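PDB 3IK2: endoglucanase A from Clostridium acetobutylicum, which probably hydrolyses internal beta-1,4-glucosidic bonds of cellulose and related glucans, as an endo-acting enzyme of glycoside hydrolase family 44. Local coordinates for residues A[1-6]-A[419-424]; A[195-200]-A[238-243]; A[250-255]-A[333-338]; A[425-430]-A[454-459]. All blocks are in the same frame, centred on the assembly; numbering follows the deposited sequence.

Contacts 1 and 4 belong to the beta-sheet domain, contacts 2 and 3 to the TIM-like barrel. Contact 1 joins the start of the chain to residues 419-424, so the whole barrel, with contacts 2 and 3 in series, is nested inside the loop it closes; contact 4 opens afterwards. Contacts 1 and 4 touch, their centres about 4 Å apart, and draw on neighbouring strands of one mixed sheet. Contacts 2 and 3, with centres about 17 Å apart, meet where Trp241 lies against the start of helix 251-266; the centres of contacts 1 and 3 lie about 31 Å apart. The sheet domain is thus built from both chain ends, with the barrel inserted between them.

Contact 1: A[1-6]-A[419-424]; sequences MDVNVN and CDTSDI
Strand 2-6, the first of the chain, runs antiparallel to strand 419-421 in the mixed sheet of the beta domain, their directions 165° apart. Side chains sort to two faces. On the inner one Val3, Val5, Cys419 and Thr421 gather; beta-branched and small side chains suit this inner side, the Thr421 hydroxyl being satisfied by Ser427. Val5 CG1, anti to its backbone N, lies 3.7 Å from Cys419 SG. Val3 straddles the turn that ends the partner strand: CG1 crosses Thr421 obliquely and comes tightly to 3.0 Å from its OG1, whereas CG2 rests 3.9 Å from Asp423 CB, the two side chains at about a right angle. On the other, more open face stand Asn4, Asn6 and Asp420, polar residues that tolerate water. Asn6 and Asp420 form a hydrogen-bonded pair, Asn6 N lying 3.0 Å from Asp420 O. Farther along, where strand 419-421 gives out, a side chain takes over from the backbone: Ser422 N still donates to Asn4 O at 3.0 Å, but the bond from Asn4 N goes to a hydroxyl. With chi1 at 64°, Ser422 OG sits between its own N and carbonyl carbon and turns back to the strand. There OG accepts from Asn4 N at 3.0 Å, at an N-H...O angle of 150°, while a water lies 2.7 Å from Ser422 OG.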
loop_
_atom_site.group_PDB
_atom_site.type_symbol
_atom_site.label_atom_id
_atom_site.label_comp_id
_atom_site.label_asym_id
_atom_site.label_seq_id
_atom_site.Cartn_x
_atom_site.Cartn_y
_atom_site.Cartn_z
ATOM N N MET A 1 31.306 0.106 -14.141
ATOM C CA MET A 1 30.638 -0.293 -15.430
ATOM C C MET A 1 29.945 0.935 -16.008
ATOM O O MET A 1 29.760 1.927 -15.312
ATOM C CB MET A 1 29.650 -1.455 -15.208
ATOM C CG MET A 1 28.336 -1.084 -14.504
ATOM S SD MET A 1 27.326 -2.464 -13.829
ATOM C CE MET A 1 28.236 -2.844 -12.335
ATOM N N ASP A 2 29.603 0.897 -17.281
ATOM C CA ASP A 2 28.903 2.012 -17.893
ATOM C C ASP A 2 27.489 1.575 -18.189
ATOM O O ASP A 2 27.252 0.458 -18.667
ATOM C CB ASP A 2 29.588 2.449 -19.179
ATOM C CG ASP A 2 30.941 3.132 -18.938
ATOM O OD1 ASP A 2 31.444 3.193 -17.785
ATOM O OD2 ASP A 2 31.512 3.619 -19.933
ATOM N N VAL A 3 26.549 2.464 -17.903
ATOM C CA VAL A 3 25.151 2.198 -18.130
ATOM C C VAL A 3 24.588 3.423 -18.854
ATOM O O VAL A 3 24.831 4.554 -18.433
ATOM C CB VAL A 3 24.431 1.939 -16.747
ATOM C CG1 VAL A 3 22.901 1.931 -16.885
ATOM C CG2 VAL A 3 24.958 0.641 -16.094
ATOM N N ASN A 4 23.866 3.203 -19.949
ATOM C CA ASN A 4 23.191 4.301 -20.657
ATOM C C ASN A 4 21.783 4.490 -20.134
ATOM O O ASN A 4 21.086 3.520 -19.867
ATOM C CB ASN A 4 23.154 4.053 -22.176
ATOM C CG ASN A 4 24.557 3.851 -22.768
ATOM O OD1 ASN A 4 25.492 4.596 -22.449
ATOM N ND2 ASN A 4 24.706 2.826 -23.635
ATOM N N VAL A 5 21.367 5.747 -19.988
ATOM C CA VAL A 5 20.001 6.067 -19.598
ATOM C C VAL A 5 19.437 7.052 -20.594
ATOM O O VAL A 5 19.888 8.198 -20.683
ATOM C CB VAL A 5 19.942 6.704 -18.208
ATOM C CG1 VAL A 5 18.443 7.019 -17.782
ATOM C CG2 VAL A 5 20.690 5.821 -17.194
ATOM N N ASN A 6 18.419 6.585 -21.305
ATOM C CA ASN A 6 17.723 7.346 -22.321
ATOM C C ASN A 6 16.365 7.842 -21.816
ATOM O O ASN A 6 15.418 7.048 -21.599
ATOM C CB ASN A 6 17.563 6.489 -23.581
ATOM C CG ASN A 6 18.906 6.113 -24.207
ATOM O OD1 ASN A 6 19.870 6.877 -24.160
ATOM N ND2 ASN A 6 18.965 4.934 -24.814
ATOM N N CYS A 419 12.220 6.535 -19.307
ATOM C CA CYS A 419 13.508 6.546 -18.671
ATOM C C CYS A 419 14.013 5.120 -18.688
ATOM O O CYS A 419 13.757 4.343 -17.758
ATOM C CB CYS A 419 13.408 7.061 -17.240
ATOM S SG CYS A 419 15.006 7.425 -16.502
ATOM N N ASP A 420 14.710 4.775 -19.772
ATOM C CA ASP A 420 15.170 3.400 -20.001
ATOM C C ASP A 420 16.640 3.279 -19.695
ATOM O O ASP A 420 17.470 3.964 -20.307
ATOM C CB ASP A 420 14.928 2.952 -21.450
ATOM C CG ASP A 420 13.446 2.942 -21.826
ATOM O OD1 ASP A 420 12.599 2.636 -20.953
ATOM O OD2 ASP A 420 13.124 3.211 -23.004
ATOM N N THR A 421 16.950 2.393 -18.753
ATOM C CA THR A 421 18.316 2.048 -18.444
ATOM C C THR A 421 18.727 0.826 -19.273
ATOM O O THR A 421 17.897 -0.038 -19.563
ATOM C CB THR A 421 18.496 1.808 -16.920
ATOM O OG1 THR A 421 19.879 1.663 -16.614
ATOM C CG2 THR A 421 17.744 0.586 -16.441
ATOM N N SER A 422 19.999 0.763 -19.648
ATOM C CA SER A 422 20.547 -0.380 -20.373
ATOM C C SER A 422 20.903 -1.531 -19.435
ATOM O O SER A 422 21.251 -2.621 -19.891
ATOM C CB SER A 422 21.777 0.037 -21.182
ATOM O OG SER A 422 22.823 0.455 -20.324
ATOM N N ASP A 423 20.792 -1.296 -18.124
ATOM C CA ASP A 423 21.021 -2.364 -17.157
ATOM C C ASP A 423 20.009 -2.395 -15.995
ATOM O O ASP A 423 20.198 -1.733 -14.973
ATOM C CB ASP A 423 22.474 -2.339 -16.632
ATOM C CG ASP A 423 22.857 -3.638 -15.952
ATOM O OD1 ASP A 423 21.940 -4.433 -15.610
ATOM O OD2 ASP A 423 24.073 -3.873 -15.736
ATOM N N ILE A 424 18.964 -3.201 -16.158
ATOM C CA ILE A 424 17.937 -3.369 -15.130
ATOM C C ILE A 424 18.355 -4.243 -13.956
ATOM O O ILE A 424 17.712 -4.207 -12.914
ATOM C CB ILE A 424 16.557 -3.824 -15.714
ATOM C CG1 ILE A 424 16.639 -5.224 -16.329
ATOM C CG2 ILE A 424 16.044 -2.803 -16.768
ATOM C CD1 ILE A 424 15.354 -5.611 -17.159
HETATM O O HOH W 1 24.782 -1.373 -19.987
HETATM O O HOH W 2 25.770 -2.407 -17.770
#

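Contact 2: A[195-200]-A[238-243]; sequences KTKCSE and SPDWSS. With ACT (acetate ion), chain J.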
loop_
_atom_site.group_PDB
_atom_site.type_symbol
_atom_site.label_atom_id
_atom_site.label_comp_id
_atom_site.label_asym_id
_atom_site.label_seq_id
_atom_site.Cartn_x
_atom_site.Cartn_y
_atom_site.Cartn_z
ATOM N N LYS A 195 -13.918 -21.571 6.674
ATOM C CA LYS A 195 -13.304 -21.002 5.477
ATOM C C LYS A 195 -14.228 -19.970 4.812
ATOM O O LYS A 195 -15.442 -20.133 4.765
ATOM C CB LYS A 195 -12.886 -22.129 4.520
ATOM C CG LYS A 195 -11.562 -22.817 4.965
ATOM C CD LYS A 195 -11.001 -23.750 3.879
ATOM C CE LYS A 195 -9.461 -23.900 3.993
ATOM N NZ LYS A 195 -8.791 -24.859 2.987
ATOM N N THR A 196 -13.650 -18.879 4.337
ATOM C CA THR A 196 -14.406 -17.851 3.638
ATOM C C THR A 196 -14.684 -18.282 2.194
ATOM O O THR A 196 -13.791 -18.658 1.464
ATOM C CB THR A 196 -13.628 -16.522 3.623
ATOM O OG1 THR A 196 -13.092 -16.265 4.939
ATOM C CG2 THR A 196 -14.511 -15.386 3.137
ATOM N N LYS A 197 -15.936 -18.218 1.786
ATOM C CA LYS A 197 -16.288 -18.596 0.442
ATOM C C LYS A 197 -16.036 -17.433 -0.515
ATOM O O LYS A 197 -16.063 -16.263 -0.120
ATOM C CB LYS A 197 -17.747 -19.015 0.383
ATOM C CG LYS A 197 -18.031 -20.364 0.997
ATOM C CD LYS A 197 -19.542 -20.616 0.892
ATOM C CE LYS A 197 -19.926 -22.025 1.259
ATOM N NZ LYS A 197 -19.725 -22.240 2.715
ATOM N N CYS A 198 -15.748 -17.783 -1.768
ATOM C CA CYS A 198 -15.663 -16.809 -2.844
ATOM C C CYS A 198 -16.969 -16.044 -2.920
ATOM O O CYS A 198 -16.969 -14.822 -2.978
ATOM C CB CYS A 198 -15.366 -17.499 -4.190
ATOM S SG CYS A 198 -13.813 -18.333 -4.180
ATOM N N SER A 199 -18.085 -16.760 -2.874
ATOM C CA SER A 199 -19.407 -16.096 -2.899
ATOM C C SER A 199 -19.652 -15.200 -1.659
ATOM O O SER A 199 -20.281 -14.132 -1.767
ATOM C CB SER A 199 -20.525 -17.134 -3.012
ATOM O OG SER A 199 -20.631 -17.855 -1.802
ATOM N N GLU A 200 -19.154 -15.636 -0.501
ATOM C CA GLU A 200 -19.265 -14.854 0.724
ATOM C C GLU A 200 -18.495 -13.520 0.631
ATOM O O GLU A 200 -19.054 -12.449 0.887
ATOM C CB GLU A 200 -18.804 -15.676 1.935
ATOM C CG GLU A 200 -18.613 -14.828 3.204
ATOM C CD GLU A 200 -18.045 -15.618 4.395
ATOM O OE1 GLU A 200 -17.633 -16.781 4.211
ATOM O OE2 GLU A 200 -18.005 -15.059 5.511
ATOM N N SER A 238 -10.219 -21.817 -1.429
ATOM C CA SER A 238 -11.594 -21.639 -1.019
ATOM C C SER A 238 -12.411 -22.880 -1.391
ATOM O O SER A 238 -12.262 -23.402 -2.506
ATOM C CB SER A 238 -12.150 -20.385 -1.677
ATOM O OG SER A 238 -13.414 -20.061 -1.144
ATOM N N PRO A 239 -13.259 -23.380 -0.454
ATOM C CA PRO A 239 -14.055 -24.571 -0.744
ATOM C C PRO A 239 -14.966 -24.433 -1.971
ATOM O O PRO A 239 -15.215 -25.435 -2.635
ATOM C CB PRO A 239 -14.873 -24.787 0.549
ATOM C CG PRO A 239 -14.771 -23.477 1.308
ATOM C CD PRO A 239 -13.461 -22.901 0.929
ATOM N N ASP A 240 -15.457 -23.227 -2.277
ATOM C CA ASP A 240 -16.317 -23.050 -3.446
ATOM C C ASP A 240 -15.584 -22.616 -4.738
ATOM O O ASP A 240 -16.222 -22.425 -5.764
ATOM C CB ASP A 240 -17.482 -22.094 -3.138
ATOM C CG ASP A 240 -17.030 -20.641 -2.939
ATOM O OD1 ASP A 240 -15.944 -20.403 -2.433
ATOM O OD2 ASP A 240 -17.792 -19.722 -3.255
ATOM N N TRP A 241 -14.254 -22.485 -4.690
ATOM C CA TRP A 241 -13.518 -21.975 -5.856
ATOM C C TRP A 241 -13.714 -22.837 -7.125
ATOM O O TRP A 241 -14.013 -22.302 -8.194
ATOM C CB TRP A 241 -12.039 -21.703 -5.552
ATOM C CG TRP A 241 -11.278 -21.304 -6.777
ATOM C CD1 TRP A 241 -10.223 -21.985 -7.356
ATOM C CD2 TRP A 241 -11.509 -20.148 -7.606
ATOM N NE1 TRP A 241 -9.797 -21.311 -8.477
ATOM C CE2 TRP A 241 -10.556 -20.184 -8.649
ATOM C CE3 TRP A 241 -12.440 -19.087 -7.570
ATOM C CZ2 TRP A 241 -10.500 -19.206 -9.656
ATOM C CZ3 TRP A 241 -12.393 -18.127 -8.572
ATOM C CH2 TRP A 241 -11.416 -18.193 -9.599
ATOM N N SER A 242 -13.590 -24.158 -6.985
ATOM C CA SER A 242 -13.814 -25.088 -8.105
ATOM C C SER A 242 -15.122 -24.878 -8.843
ATOM O O SER A 242 -15.150 -24.864 -10.061
ATOM C CB SER A 242 -13.724 -26.545 -7.640
ATOM O OG SER A 242 -12.353 -26.923 -7.658
ATOM N N SER A 243 -16.201 -24.704 -8.095
ATOM C CA SER A 243 -17.511 -24.479 -8.690
ATOM C C SER A 243 -17.780 -23.069 -9.254
ATOM O O SER A 243 -18.757 -22.873 -9.994
ATOM C CB SER A 243 -18.592 -24.861 -7.687
ATOM O OG SER A 243 -18.556 -24.013 -6.566
HETATM C C ACT J . -14.899 -24.901 6.832
HETATM O O ACT J . -14.074 -23.998 7.031
HETATM O OXT ACT J . -14.835 -25.830 7.666
HETATM C CH3 ACT J . -15.877 -24.856 5.688
HETATM O O HOH W 3 -20.369 -20.261 -4.150
#
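Asp240 carries this contact, reaching out of a type I beta turn (Ser238 to Trp241) to the first turn of helix 198-215. Its CB points toward the helix start, and chi1 of 69° sets CG between the backbone N and the carbonyl carbon, so that Asp240 CG lies 3.8 Å from Lys197 CB. Beyond CG the two oxygens divide the work. OD1 accepts from Cys198 N at 2.7 Å with its syn lone pair, and OD2, likewise syn, takes Ser199 N at 3.0 Å in a nearly straight bond of 164°. A short acid suits the place: both oxygens face the first two N-H groups of the helix, a task that the N-cap residue, Lys197, leaves to this distant side chain. The negative charge probably also gains from the positive end of the helix. OD2 receives a further bond from a water 2.8 Å away. Ser238 OG stands between Asp240 OD1 (2.9 Å) and Thr196 O (3.0 Å). Outside this polar knot, Pro239 CD lies 3.7 Å from Lys195 CB, apolar atoms that can meet near the surface. Inward, Cys198 SG sits obliquely beside the Trp241 ring, and both side chains press on Phe251 and Tyr254, so that the start of helix 198-215 and the turn pack together against helix 251-266 on the outside of the barrel.

Contact 3: A[250-255]-A[333-338]; sequences WFIDYY and PKVKSS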
loop_
_atom_site.group_PDB
_atom_site.type_symbol
_atom_site.label_atom_id
_atom_site.label_comp_id
_atom_site.label_asym_id
_atom_site.label_seq_id
_atom_site.Cartn_x
_atom_site.Cartn_y
_atom_site.Cartn_z
ATOM N N TRP A 250 -7.891 -16.914 -12.420
ATOM C CA TRP A 250 -7.678 -16.803 -10.974
ATOM C C TRP A 250 -8.799 -16.049 -10.291
ATOM O O TRP A 250 -9.724 -15.572 -10.958
ATOM C CB TRP A 250 -6.284 -16.216 -10.627
ATOM C CG TRP A 250 -5.954 -14.813 -11.138
ATOM C CD1 TRP A 250 -6.626 -14.098 -12.097
ATOM C CD2 TRP A 250 -4.819 -14.010 -10.768
ATOM N NE1 TRP A 250 -6.009 -12.881 -12.301
ATOM C CE2 TRP A 250 -4.893 -12.805 -11.516
ATOM C CE3 TRP A 250 -3.746 -14.184 -9.871
ATOM C CZ2 TRP A 250 -3.922 -11.779 -11.407
ATOM C CZ3 TRP A 250 -2.785 -13.145 -9.757
ATOM C CH2 TRP A 250 -2.893 -11.966 -10.518
ATOM N N PHE A 251 -8.744 -15.989 -8.958
ATOM C CA PHE A 251 -9.825 -15.390 -8.179
ATOM C C PHE A 251 -9.969 -13.903 -8.482
ATOM O O PHE A 251 -11.054 -13.390 -8.431
ATOM C CB PHE A 251 -9.662 -15.672 -6.656
ATOM C CG PHE A 251 -10.572 -14.831 -5.778
ATOM C CD1 PHE A 251 -11.869 -15.250 -5.487
ATOM C CD2 PHE A 251 -10.137 -13.595 -5.271
ATOM C CE1 PHE A 251 -12.721 -14.449 -4.674
ATOM C CE2 PHE A 251 -10.998 -12.794 -4.476
ATOM C CZ PHE A 251 -12.270 -13.220 -4.182
ATOM N N ILE A 252 -8.871 -13.212 -8.799
ATOM C CA ILE A 252 -8.913 -11.788 -9.188
ATOM C C ILE A 252 -9.886 -11.469 -10.332
ATOM O O ILE A 252 -10.621 -10.472 -10.264
ATOM C CB ILE A 252 -7.447 -11.177 -9.388
ATOM C CG1 ILE A 252 -6.813 -10.876 -8.004
ATOM C CG2 ILE A 252 -7.475 -9.929 -10.318
ATOM C CD1 ILE A 252 -5.341 -10.473 -7.990
ATOM N N ASP A 253 -9.902 -12.319 -11.367
ATOM C CA ASP A 253 -10.858 -12.236 -12.497
ATOM C C ASP A 253 -12.315 -12.450 -12.038
ATOM O O ASP A 253 -13.188 -11.693 -12.369
ATOM C CB ASP A 253 -10.524 -13.304 -13.567
ATOM C CG ASP A 253 -9.193 -13.047 -14.266
ATOM O OD1 ASP A 253 -8.668 -11.917 -14.170
ATOM O OD2 ASP A 253 -8.670 -13.987 -14.917
ATOM N N TYR A 254 -12.549 -13.506 -11.275
ATOM C CA TYR A 254 -13.841 -13.764 -10.673
ATOM C C TYR A 254 -14.301 -12.544 -9.905
ATOM O O TYR A 254 -15.462 -12.128 -10.034
ATOM C CB TYR A 254 -13.770 -14.969 -9.738
ATOM C CG TYR A 254 -14.992 -15.151 -8.822
ATOM C CD1 TYR A 254 -16.148 -15.790 -9.265
ATOM C CD2 TYR A 254 -14.969 -14.679 -7.500
ATOM C CE1 TYR A 254 -17.274 -15.936 -8.394
ATOM C CE2 TYR A 254 -16.045 -14.837 -6.647
ATOM C CZ TYR A 254 -17.186 -15.468 -7.092
ATOM O OH TYR A 254 -18.218 -15.599 -6.206
ATOM N N TYR A 255 -13.409 -12.010 -9.073
ATOM C CA TYR A 255 -13.765 -10.916 -8.192
ATOM C C TYR A 255 -14.081 -9.644 -8.977
ATOM O O TYR A 255 -15.123 -9.034 -8.737
ATOM C CB TYR A 255 -12.668 -10.668 -7.141
ATOM C CG TYR A 255 -13.010 -9.525 -6.186
ATOM C CD1 TYR A 255 -13.920 -9.703 -5.147
ATOM C CD2 TYR A 255 -12.413 -8.273 -6.333
ATOM C CE1 TYR A 255 -14.233 -8.667 -4.274
ATOM C CE2 TYR A 255 -12.714 -7.222 -5.474
ATOM C CZ TYR A 255 -13.618 -7.429 -4.438
ATOM O OH TYR A 255 -13.912 -6.390 -3.593
ATOM N N PRO A 333 1.487 -5.932 -14.469
ATOM C CA PRO A 333 0.898 -6.184 -15.803
ATOM C C PRO A 333 -0.216 -7.260 -15.831
ATOM O O PRO A 333 -1.181 -7.126 -16.572
ATOM C CB PRO A 333 2.121 -6.615 -16.648
ATOM C CG PRO A 333 3.276 -5.838 -16.021
ATOM C CD PRO A 333 2.964 -6.004 -14.514
ATOM N N LYS A 334 -0.079 -8.296 -15.017
ATOM C CA LYS A 334 -1.089 -9.346 -14.882
ATOM C C LYS A 334 -2.375 -8.850 -14.277
ATOM O O LYS A 334 -3.456 -9.184 -14.735
ATOM C CB LYS A 334 -0.542 -10.457 -14.007
ATOM C CG LYS A 334 -0.104 -11.726 -14.766
ATOM C CD LYS A 334 0.561 -11.458 -16.083
ATOM C CE LYS A 334 1.891 -10.745 -15.845
ATOM N NZ LYS A 334 2.782 -10.784 -17.009
ATOM N N VAL A 335 -2.247 -8.052 -13.228
ATOM C CA VAL A 335 -3.392 -7.528 -12.535
ATOM C C VAL A 335 -4.067 -6.488 -13.431
ATOM O O VAL A 335 -5.281 -6.419 -13.506
ATOM C CB VAL A 335 -2.993 -6.948 -11.170
ATOM C CG1 VAL A 335 -4.151 -6.187 -10.558
ATOM C CG2 VAL A 335 -2.547 -8.050 -10.230
ATOM N N LYS A 336 -3.259 -5.685 -14.104
ATOM C CA LYS A 336 -3.711 -4.660 -15.044
ATOM C C LYS A 336 -4.483 -5.250 -16.231
ATOM O O LYS A 336 -5.516 -4.742 -16.602
ATOM C CB LYS A 336 -2.493 -3.872 -15.515
ATOM C CG LYS A 336 -2.694 -2.385 -15.560
ATOM C CD LYS A 336 -2.477 -1.755 -14.211
ATOM C CE LYS A 336 -3.346 -0.538 -14.117
ATOM N NZ LYS A 336 -2.884 0.406 -13.082
ATOM N N SER A 337 -3.987 -6.336 -16.811
ATOM C CA SER A 337 -4.745 -7.124 -17.795
ATOM C C SER A 337 -6.097 -7.636 -17.271
ATOM O O SER A 337 -7.127 -7.570 -17.979
ATOM C CB SER A 337 -3.900 -8.321 -18.261
ATOM O OG SER A 337 -4.725 -9.425 -18.588
ATOM N N SER A 338 -6.108 -8.187 -16.060
ATOM C CA SER A 338 -7.367 -8.557 -15.430
ATOM C C SER A 338 -8.339 -7.366 -15.290
ATOM O O SER A 338 -9.516 -7.515 -15.605
ATOM C CB SER A 338 -7.134 -9.232 -14.091
ATOM O OG SER A 338 -6.308 -10.375 -14.231
#
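Ser338 is the knot of this contact. Its OG, anti to the carbonyl carbon, has two acceptors within reach of its one proton: Asp253 OD1 across the helices, 2.8 Å from Ser338 OG, and Lys334 O one turn back in its own helix, at 3.1 Å. The same OG lies in the plane of the Trp250 indole, at its edge, 3.2 Å from NE1, while Asp253 OD1 takes a weak bond from that NE1. A glycerol, probably from the crystallisation liquor, hydrogen-bonds the same Ser338 OG and Lys334 O, so one side of this tight polar cluster is open to a small molecule. Serine is small enough to let the backbones close in here, its CB meeting Ile252 CG2. Trp250, right before the helix, has chi1 of 60°, the crowded position, which lays its ring over Ile252 CB, 3.6 Å from the ring plane. In the TIM-like barrel, helices 251-266 and 331-342 follow strands 220-226 and 273-278 and pack side by side on the outside, running the same way at 30°; the axes of the two short segments approach to 10.1 Å. Val335 points into the layer between helix and barrel and touches Leu274 and Leu276 of strand 273-278. Away from the knot the fit slackens: Ile252 CD1 stays 4.3 Å from Val335 CG2. Lys334 starts toward the indole, but its chain leads away, and NZ makes a weak bond to Leu329 O.

Contact 4: A[425-430]-A[454-459]; sequences NNSSTY and INFNFN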
loop_
_atom_site.group_PDB
_atom_site.type_symbol
_atom_site.label_atom_id
_atom_site.label_comp_id
_atom_site.label_asym_id
_atom_site.label_seq_id
_atom_site.Cartn_x
_atom_site.Cartn_y
_atom_site.Cartn_z
ATOM N N ASN A 425 19.417 -5.035 -14.121
ATOM C CA ASN A 425 19.926 -5.818 -13.016
ATOM C C ASN A 425 20.690 -4.937 -12.020
ATOM O O ASN A 425 20.501 -5.044 -10.805
ATOM C CB ASN A 425 20.796 -7.004 -13.506
ATOM C CG ASN A 425 21.097 -8.010 -12.397
ATOM O OD1 ASN A 425 22.241 -8.456 -12.217
ATOM N ND2 ASN A 425 20.071 -8.388 -11.663
ATOM N N ASN A 426 21.531 -4.048 -12.542
ATOM C CA ASN A 426 22.417 -3.289 -11.673
ATOM C C ASN A 426 21.915 -1.920 -11.321
ATOM O O ASN A 426 22.344 -1.327 -10.335
ATOM C CB ASN A 426 23.834 -3.273 -12.236
ATOM C CG ASN A 426 24.491 -4.628 -12.099
ATOM O OD1 ASN A 426 24.728 -5.094 -10.975
ATOM N ND2 ASN A 426 24.720 -5.306 -13.232
ATOM N N SER A 427 20.944 -1.451 -12.093
ATOM C CA SER A 427 20.365 -0.143 -11.830
ATOM C C SER A 427 18.843 -0.133 -11.885
ATOM O O SER A 427 18.216 -1.034 -12.486
ATOM C CB SER A 427 20.946 0.869 -12.815
ATOM O OG SER A 427 20.300 0.790 -14.062
ATOM N N SER A 428 18.262 0.871 -11.226
ATOM C CA SER A 428 16.879 1.316 -11.490
ATOM C C SER A 428 16.894 2.805 -11.769
ATOM O O SER A 428 17.609 3.530 -11.107
ATOM C CB SER A 428 15.949 1.023 -10.313
ATOM O OG SER A 428 15.669 -0.353 -10.254
ATOM N N THR A 429 16.129 3.247 -12.766
ATOM C CA THR A 429 16.062 4.676 -13.147
ATOM C C THR A 429 14.612 5.082 -13.424
ATOM O O THR A 429 13.903 4.407 -14.173
ATOM C CB THR A 429 16.912 5.022 -14.421
ATOM O OG1 THR A 429 16.431 4.261 -15.552
ATOM C CG2 THR A 429 18.436 4.779 -14.179
ATOM N N TYR A 430 14.192 6.179 -12.797
ATOM C CA TYR A 430 12.858 6.754 -12.983
ATOM C C TYR A 430 13.058 8.226 -13.277
ATOM O O TYR A 430 13.892 8.864 -12.664
ATOM C CB TYR A 430 11.950 6.513 -11.722
ATOM C CG TYR A 430 11.845 5.020 -11.376
ATOM C CD1 TYR A 430 10.999 4.180 -12.092
ATOM C CD2 TYR A 430 12.649 4.442 -10.374
ATOM C CE1 TYR A 430 10.936 2.813 -11.822
ATOM C CE2 TYR A 430 12.573 3.091 -10.083
ATOM C CZ TYR A 430 11.725 2.283 -10.818
ATOM O OH TYR A 430 11.638 0.934 -10.552
ATOM N N ILE A 454 28.848 2.694 -10.937
ATOM C CA ILE A 454 28.322 2.814 -12.276
ATOM C C ILE A 454 28.496 4.225 -12.807
ATOM O O ILE A 454 28.118 5.211 -12.158
ATOM C CB ILE A 454 26.789 2.431 -12.393
ATOM C CG1 ILE A 454 26.499 1.004 -11.924
ATOM C CG2 ILE A 454 26.354 2.539 -13.858
ATOM C CD1 ILE A 454 24.971 0.664 -11.915
ATOM N N ASN A 455 29.070 4.296 -13.997
ATOM C CA ASN A 455 29.057 5.507 -14.799
ATOM C C ASN A 455 27.781 5.570 -15.597
ATOM O O ASN A 455 27.560 4.779 -16.508
ATOM C CB ASN A 455 30.262 5.556 -15.738
ATOM C CG ASN A 455 31.575 5.552 -14.971
ATOM O OD1 ASN A 455 31.802 6.411 -14.103
ATOM N ND2 ASN A 455 32.427 4.549 -15.246
ATOM N N PHE A 456 26.919 6.499 -15.224
ATOM C CA PHE A 456 25.662 6.628 -15.909
ATOM C C PHE A 456 25.845 7.692 -16.955
ATOM O O PHE A 456 26.221 8.816 -16.645
ATOM C CB PHE A 456 24.534 7.019 -14.950
ATOM C CG PHE A 456 24.054 5.904 -14.078
ATOM C CD1 PHE A 456 23.087 5.001 -14.550
ATOM C CD2 PHE A 456 24.528 5.774 -12.772
ATOM C CE1 PHE A 456 22.619 3.974 -13.744
ATOM C CE2 PHE A 456 24.057 4.738 -11.950
ATOM C CZ PHE A 456 23.106 3.844 -12.433
ATOM N N ASN A 457 25.564 7.317 -18.191
ATOM C CA ASN A 457 25.581 8.229 -19.315
ATOM C C ASN A 457 24.136 8.556 -19.672
ATOM O O ASN A 457 23.400 7.690 -20.118
ATOM C CB ASN A 457 26.343 7.572 -20.481
ATOM C CG ASN A 457 27.672 6.973 -20.033
ATOM O OD1 ASN A 457 28.475 7.647 -19.368
ATOM N ND2 ASN A 457 27.906 5.697 -20.362
ATOM N N PHE A 458 23.726 9.803 -19.433
ATOM C CA PHE A 458 22.348 10.205 -19.576
ATOM C C PHE A 458 22.122 10.895 -20.881
ATOM O O PHE A 458 22.850 11.826 -21.232
ATOM C CB PHE A 458 21.905 11.168 -18.450
ATOM C CG PHE A 458 21.862 10.540 -17.070
ATOM C CD1 PHE A 458 20.687 9.970 -16.590
ATOM C CD2 PHE A 458 23.000 10.539 -16.250
ATOM C CE1 PHE A 458 20.643 9.382 -15.309
ATOM C CE2 PHE A 458 22.976 9.965 -14.979
ATOM C CZ PHE A 458 21.785 9.369 -14.509
ATOM N N ASN A 459 21.054 10.487 -21.561
ATOM C CA ASN A 459 20.626 11.149 -22.784
ATOM C C ASN A 459 19.192 11.591 -22.633
ATOM O O ASN A 459 18.275 10.772 -22.722
ATOM C CB ASN A 459 20.747 10.192 -23.974
ATOM C CG ASN A 459 22.067 9.450 -23.983
ATOM O OD1 ASN A 459 23.084 9.998 -24.443
ATOM N ND2 ASN A 459 22.074 8.198 -23.446
#
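Phe456 pushes the edge of its ring at Ser427: CE1 comes to 3.6 Å from Ser427 CB, which lies in the ring plane. One face of the same ring is filled from within its own strand, by Ile454 CG2, 3.6 Å above the plane and over its centre. Ile454 extends farther, its CD1 resting 3.7 Å from Asn426 O and 4.1 Å from Ser427 CB. Thr429 adds its methyl, CG2 lying 4.3 Å from Phe456 CE1. Strands 427-430 and 454-459 are not neighbours, since strands 415-421 and 2-15 stand between them in the sheet; that the axes of the two segments still approach to 10.8 Å, with side chains pointing at each other, shows that the sheet curls over, so that the inner faces of the two strands meet across the core. Val445 and Ile499 also touch Phe456. Ser427 suits its place because CB is slim enough for the ring edge. No hydrogen bond crosses between the segments; what passes directly between them is van der Waals contact, and the polar Ser427 OG is satisfied by Asp423 O and Thr421 OG1.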